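PDB 4R12: nicastrin from Dictyostelium purpureum, which probably serves as the substrate-recruiting subunit of gamma-secretase, the membrane-embedded protease complex that cleaves integral membrane proteins such as Notch receptors. Local coordinates for residues D451-F454 / I455-Y459; L504-R507 / L508-I512. All coordinates share one frame; numbering follows the deposited sequence.

Contact 1: residues D451-F454 / I455-Y459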
loop_
_atom_site.group_PDB
_atom_site.type_symbol
_atom_site.label_atom_id
_atom_site.label_comp_id
_atom_site.label_asym_id
_atom_site.label_seq_id
_atom_site.Cartn_x
_atom_site.Cartn_y
_atom_site.Cartn_z
ATOM N N ASP A 451 3.284 -20.488 12.584
ATOM C CA ASP A 451 1.959 -20.999 12.297
ATOM C C ASP A 451 1.823 -21.165 10.785
ATOM O O ASP A 451 1.421 -20.242 10.079
ATOM C CB ASP A 451 0.897 -20.058 12.875
ATOM C CG ASP A 451 -0.508 -20.634 12.800
ATOM O OD1 ASP A 451 -0.779 -21.434 11.887
ATOM O OD2 ASP A 451 -1.343 -20.265 13.645
ATOM N N LYS A 452 2.152 -22.359 10.300
ATOM C CA LYS A 452 2.194 -22.611 8.863
ATOM C C LYS A 452 0.802 -22.616 8.258
ATOM O O LYS A 452 0.635 -22.209 7.125
ATOM C CB LYS A 452 2.905 -23.930 8.566
ATOM C CG LYS A 452 4.419 -23.858 8.797
ATOM C CD LYS A 452 5.107 -25.172 8.434
ATOM C CE LYS A 452 6.619 -25.078 8.687
ATOM N NZ LYS A 452 7.300 -26.361 8.403
ATOM N N ASN A 453 -0.193 -23.076 9.015
ATOM C CA ASN A 453 -1.567 -23.074 8.502
ATOM C C ASN A 453 -1.990 -21.641 8.174
ATOM O O ASN A 453 -2.545 -21.365 7.111
ATOM C CB ASN A 453 -2.541 -23.702 9.511
ATOM C CG ASN A 453 -3.968 -23.820 8.955
ATOM O OD1 ASN A 453 -4.278 -24.754 8.211
ATOM N ND2 ASN A 453 -4.828 -22.876 9.315
ATOM N N PHE A 454 -1.708 -20.725 9.092
ATOM C CA PHE A 454 -2.012 -19.310 8.905
ATOM C C PHE A 454 -1.226 -18.683 7.731
ATOM O O PHE A 454 -1.798 -17.961 6.892
ATOM C CB PHE A 454 -1.722 -18.561 10.211
ATOM C CG PHE A 454 -2.007 -17.091 10.161
ATOM C CD1 PHE A 454 -3.268 -16.604 10.475
ATOM C CD2 PHE A 454 -0.995 -16.180 9.838
ATOM C CE1 PHE A 454 -3.524 -15.243 10.448
ATOM C CE2 PHE A 454 -1.248 -14.823 9.808
ATOM C CZ PHE A 454 -2.510 -14.347 10.122
ATOM N N ILE A 455 0.073 -18.956 7.673
ATOM C CA ILE A 455 0.930 -18.472 6.574
ATOM C C ILE A 455 0.359 -18.910 5.216
ATOM O O ILE A 455 0.208 -18.102 4.288
ATOM C CB ILE A 455 2.417 -18.993 6.734
ATOM C CG1 ILE A 455 3.106 -18.314 7.930
ATOM C CG2 ILE A 455 3.227 -18.759 5.458
ATOM C CD1 ILE A 455 4.419 -19.010 8.396
ATOM N N ASN A 456 -0.005 -20.179 5.117
ATOM C CA ASN A 456 -0.461 -20.738 3.845
ATOM C C ASN A 456 -1.815 -20.195 3.387
ATOM O O ASN A 456 -2.144 -20.244 2.201
ATOM C CB ASN A 456 -0.518 -22.262 3.933
ATOM C CG ASN A 456 0.856 -22.884 4.091
ATOM O OD1 ASN A 456 1.868 -22.261 3.771
ATOM N ND2 ASN A 456 0.897 -24.116 4.593
ATOM N N ILE A 457 -2.599 -19.687 4.320
ATOM C CA ILE A 457 -3.847 -19.013 3.963
ATOM C C ILE A 457 -3.597 -17.548 3.601
ATOM O O ILE A 457 -4.070 -17.055 2.558
ATOM C CB ILE A 457 -4.869 -19.082 5.117
ATOM C CG1 ILE A 457 -5.408 -20.510 5.263
ATOM C CG2 ILE A 457 -6.034 -18.105 4.872
ATOM C CD1 ILE A 457 -6.137 -20.713 6.572
ATOM N N LEU A 458 -2.837 -16.857 4.449
ATOM C CA LEU A 458 -2.691 -15.407 4.303
ATOM C C LEU A 458 -1.837 -15.008 3.099
ATOM O O LEU A 458 -2.118 -13.999 2.447
ATOM C CB LEU A 458 -2.094 -14.796 5.569
ATOM C CG LEU A 458 -2.124 -13.261 5.555
ATOM C CD1 LEU A 458 -3.531 -12.761 5.503
ATOM C CD2 LEU A 458 -1.426 -12.682 6.779
ATOM N N TYR A 459 -0.797 -15.783 2.798
ATOM C CA TYR A 459 0.122 -15.400 1.725
ATOM C C TYR A 459 -0.588 -15.278 0.357
ATOM O O TYR A 459 -0.553 -14.200 -0.259
ATOM C CB TYR A 459 1.291 -16.385 1.664
ATOM C CG TYR A 459 2.270 -16.103 0.563
ATOM C CD1 TYR A 459 3.041 -14.944 0.573
ATOM C CD2 TYR A 459 2.440 -16.994 -0.479
ATOM C CE1 TYR A 459 3.971 -14.684 -0.449
ATOM C CE2 TYR A 459 3.359 -16.744 -1.499
ATOM C CZ TYR A 459 4.118 -15.589 -1.471
ATOM O OH TYR A 459 5.024 -15.354 -2.491
#
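Phe454 and Leu458, one helical turn apart, lie side by side and point the same way, and the meeting point is Leu458 CD2, which sits 3.7 Å from Phe454 CE2 and a little farther from CZ. The methyl approaches the ring obliquely. In both residues CG is anti to the backbone N (chi1 -179° in Phe454, -171° in Leu458), and this shared choice lays the two side chains along the same buried flank. On another flank Asn453 and Ile457 cross at a slant, with the amide ND2 of Asn453 3.7 Å from the CD1 methyl of Ile457, a polar group set against an apolar end. Asn456 folds back toward the preceding turn, its CG 3.1 Å from Lys452 O, although its ND2 is badly angled for a bond to that oxygen.

All this happens in the first turns of helix 452-463, and Asp451 is its N-cap. Asp451 OD1 accepts from Phe454 N at 3.0 Å, the N-H pointing almost straight at it (166°) but meeting the carboxylate from above its plane. The cap thus occupies an amide that has no helical carbonyl before it, and a carboxylate here probably interacts favourably with the helix dipole. From the next residue on the backbone ladder takes over: Ile455 N donates to Asp451 O at 3.0 Å, and Leu458 N reaches Phe454 O at 2.9 Å. Ile457 N is held less firmly, 3.3 Å from Asn453 O with a weak second bond to Phe454 O. Outside the turn, Ser250 OG is hydrogen-bonded to Asp451 N, Phe454 and Ile455 rest on Ser246 of helix 234-252, and Ile455 also packs on Leu427 of helix 427-441.

Contact 2: residues L504-R507 / L508-I512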
loop_
_atom_site.group_PDB
_atom_site.type_symbol
_atom_site.label_atom_id
_atom_site.label_comp_id
_atom_site.label_asym_id
_atom_site.label_seq_id
_atom_site.Cartn_x
_atom_site.Cartn_y
_atom_site.Cartn_z
ATOM N N LEU A 504 -9.979 -5.469 6.817
ATOM C CA LEU A 504 -9.523 -6.851 7.016
ATOM C C LEU A 504 -8.255 -6.922 7.868
ATOM O O LEU A 504 -8.185 -7.707 8.835
ATOM C CB LEU A 504 -9.285 -7.547 5.669
ATOM C CG LEU A 504 -8.743 -8.982 5.723
ATOM C CD1 LEU A 504 -9.602 -9.877 6.628
ATOM C CD2 LEU A 504 -8.657 -9.587 4.333
ATOM N N ILE A 505 -7.240 -6.126 7.521
ATOM C CA ILE A 505 -6.021 -6.104 8.334
ATOM C C ILE A 505 -6.366 -5.739 9.789
ATOM O O ILE A 505 -5.895 -6.380 10.728
ATOM C CB ILE A 505 -4.965 -5.121 7.770
ATOM C CG1 ILE A 505 -4.407 -5.628 6.433
ATOM C CG2 ILE A 505 -3.827 -4.926 8.744
ATOM C CD1 ILE A 505 -3.511 -4.595 5.722
ATOM N N HIS A 506 -7.211 -4.732 9.971
ATOM C CA HIS A 506 -7.633 -4.336 11.319
ATOM C C HIS A 506 -8.320 -5.491 12.082
ATOM O O HIS A 506 -7.934 -5.827 13.199
ATOM C CB HIS A 506 -8.576 -3.130 11.230
ATOM C CG HIS A 506 -9.157 -2.710 12.545
ATOM N ND1 HIS A 506 -10.457 -2.276 12.672
ATOM C CD2 HIS A 506 -8.610 -2.627 13.782
ATOM C CE1 HIS A 506 -10.694 -1.958 13.937
ATOM N NE2 HIS A 506 -9.589 -2.164 14.628
ATOM N N ARG A 507 -9.335 -6.085 11.482
ATOM C CA ARG A 507 -10.102 -7.120 12.183
ATOM C C ARG A 507 -9.268 -8.384 12.422
ATOM O O ARG A 507 -9.419 -9.055 13.456
ATOM C CB ARG A 507 -11.364 -7.464 11.407
ATOM C CG ARG A 507 -12.339 -6.310 11.172
ATOM C CD ARG A 507 -13.385 -6.179 12.260
ATOM N NE ARG A 507 -14.222 -7.375 12.395
ATOM C CZ ARG A 507 -15.107 -7.545 13.373
ATOM N NH1 ARG A 507 -15.257 -6.596 14.289
ATOM N NH2 ARG A 507 -15.839 -8.658 13.443
ATOM N N LEU A 508 -8.382 -8.705 11.484
ATOM C CA LEU A 508 -7.511 -9.863 11.640
ATOM C C LEU A 508 -6.462 -9.633 12.742
ATOM O O LEU A 508 -6.277 -10.481 13.614
ATOM C CB LEU A 508 -6.834 -10.201 10.302
ATOM C CG LEU A 508 -5.864 -11.381 10.314
ATOM C CD1 LEU A 508 -6.602 -12.692 10.697
ATOM C CD2 LEU A 508 -5.148 -11.511 8.955
ATOM N N LEU A 509 -5.799 -8.478 12.715
ATOM C CA LEU A 509 -4.796 -8.132 13.730
ATOM C C LEU A 509 -5.434 -8.076 15.119
ATOM O O LEU A 509 -4.874 -8.583 16.087
ATOM C CB LEU A 509 -4.132 -6.783 13.412
ATOM C CG LEU A 509 -3.050 -6.259 14.371
ATOM C CD1 LEU A 509 -1.926 -7.272 14.508
ATOM C CD2 LEU A 509 -2.486 -4.929 13.893
ATOM N N TYR A 510 -6.594 -7.428 15.199
ATOM C CA TYR A 510 -7.351 -7.340 16.447
ATOM C C TYR A 510 -7.612 -8.746 17.003
ATOM O O TYR A 510 -7.384 -9.015 18.183
ATOM C CB TYR A 510 -8.672 -6.594 16.210
ATOM C CG TYR A 510 -9.445 -6.240 17.469
ATOM C CD1 TYR A 510 -10.216 -7.197 18.138
ATOM C CD2 TYR A 510 -9.411 -4.944 17.989
ATOM C CE1 TYR A 510 -10.920 -6.871 19.293
ATOM C CE2 TYR A 510 -10.111 -4.611 19.145
ATOM C CZ TYR A 510 -10.865 -5.576 19.790
ATOM O OH TYR A 510 -11.562 -5.253 20.934
ATOM N N SER A 511 -8.070 -9.648 16.140
ATOM C CA SER A 511 -8.398 -11.000 16.561
ATOM C C SER A 511 -7.170 -11.800 17.013
ATOM O O SER A 511 -7.213 -12.473 18.045
ATOM C CB SER A 511 -9.114 -11.743 15.423
ATOM O OG SER A 511 -9.372 -13.079 15.802
ATOM N N ILE A 512 -6.074 -11.724 16.253
ATOM C CA ILE A 512 -4.906 -12.551 16.563
ATOM C C ILE A 512 -4.297 -12.162 17.908
ATOM O O ILE A 512 -3.747 -12.992 18.630
ATOM C CB ILE A 512 -3.826 -12.420 15.479
ATOM C CG1 ILE A 512 -4.260 -13.133 14.207
ATOM C CG2 ILE A 512 -2.504 -13.021 15.945
ATOM C CD1 ILE A 512 -3.308 -12.743 13.052
#
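His506 and Tyr510 are the side chains that come nearest each other across this turn, and even they meet loosely: His506 NE2 is 4.4 Å from Tyr510 CD2, each ring approached obliquely. What joins the two halves closely is the backbone. Leu508 N donates to Leu504 O at 2.8 Å, and Leu509 N and Tyr510 N follow with 2.9 Å bonds to Ile505 O and His506 O. The last, Ser511 N to Arg507 O, is the longest of the four at 3.1 Å. Each CB of residues 508 to 511 lies close by the carbonyl oxygen four positions back, as in any regular alpha-helix.

The long polar side chains look outward for their bonds. The chain of Arg507 bends twice past CB (chi2 -91°), which brings its guanidinium NE to Leu472 O and NH2 to Cys533 O, with a long, weak ion pair from NH1 to the calcium ligand Asp525 and a cation-pi contact to Tyr534, whose hydroxyl is also hydrogen-bonded to Arg507 O. Tyr510 has its CG anti to the backbone N (chi1 -171°), which swings the ring away from the preceding turn, and its OH is hydrogen-bonded to Val539 O, so that both residues tie helix 500-512 to the disulfide-rich, calcium-binding region. The apolar flanks fit between other elements: Leu508 packs on Leu245 of helix 234-252 and on Phe454 of helix 452-463, while Ile505 and Leu509 lie against Ile200 of strand 192-203.

How the contacts relate
Contact 1 comes first along the chain, at the start of helix 452-463, and contact 2 follows in helix 500-512, from its fifth residue to its C-terminal end. Their centres are about 15 Å apart, on the same side of the chain's centre, and the two helices touch directly: Phe454 CZ lies 3.4 Å from Ile512 CD1, and Leu458 CD1 is 4.0 Å from Leu508 CD2. The flank that pairs Phe454 with Leu458 therefore faces contact 2. Both helices also pack on helix 234-252 of the large lobe, related to zinc exopeptidases. Contact 2 continues the packing to strand 192-203 and reaches the calcium-binding region by polar bonds of Arg507 and Tyr510.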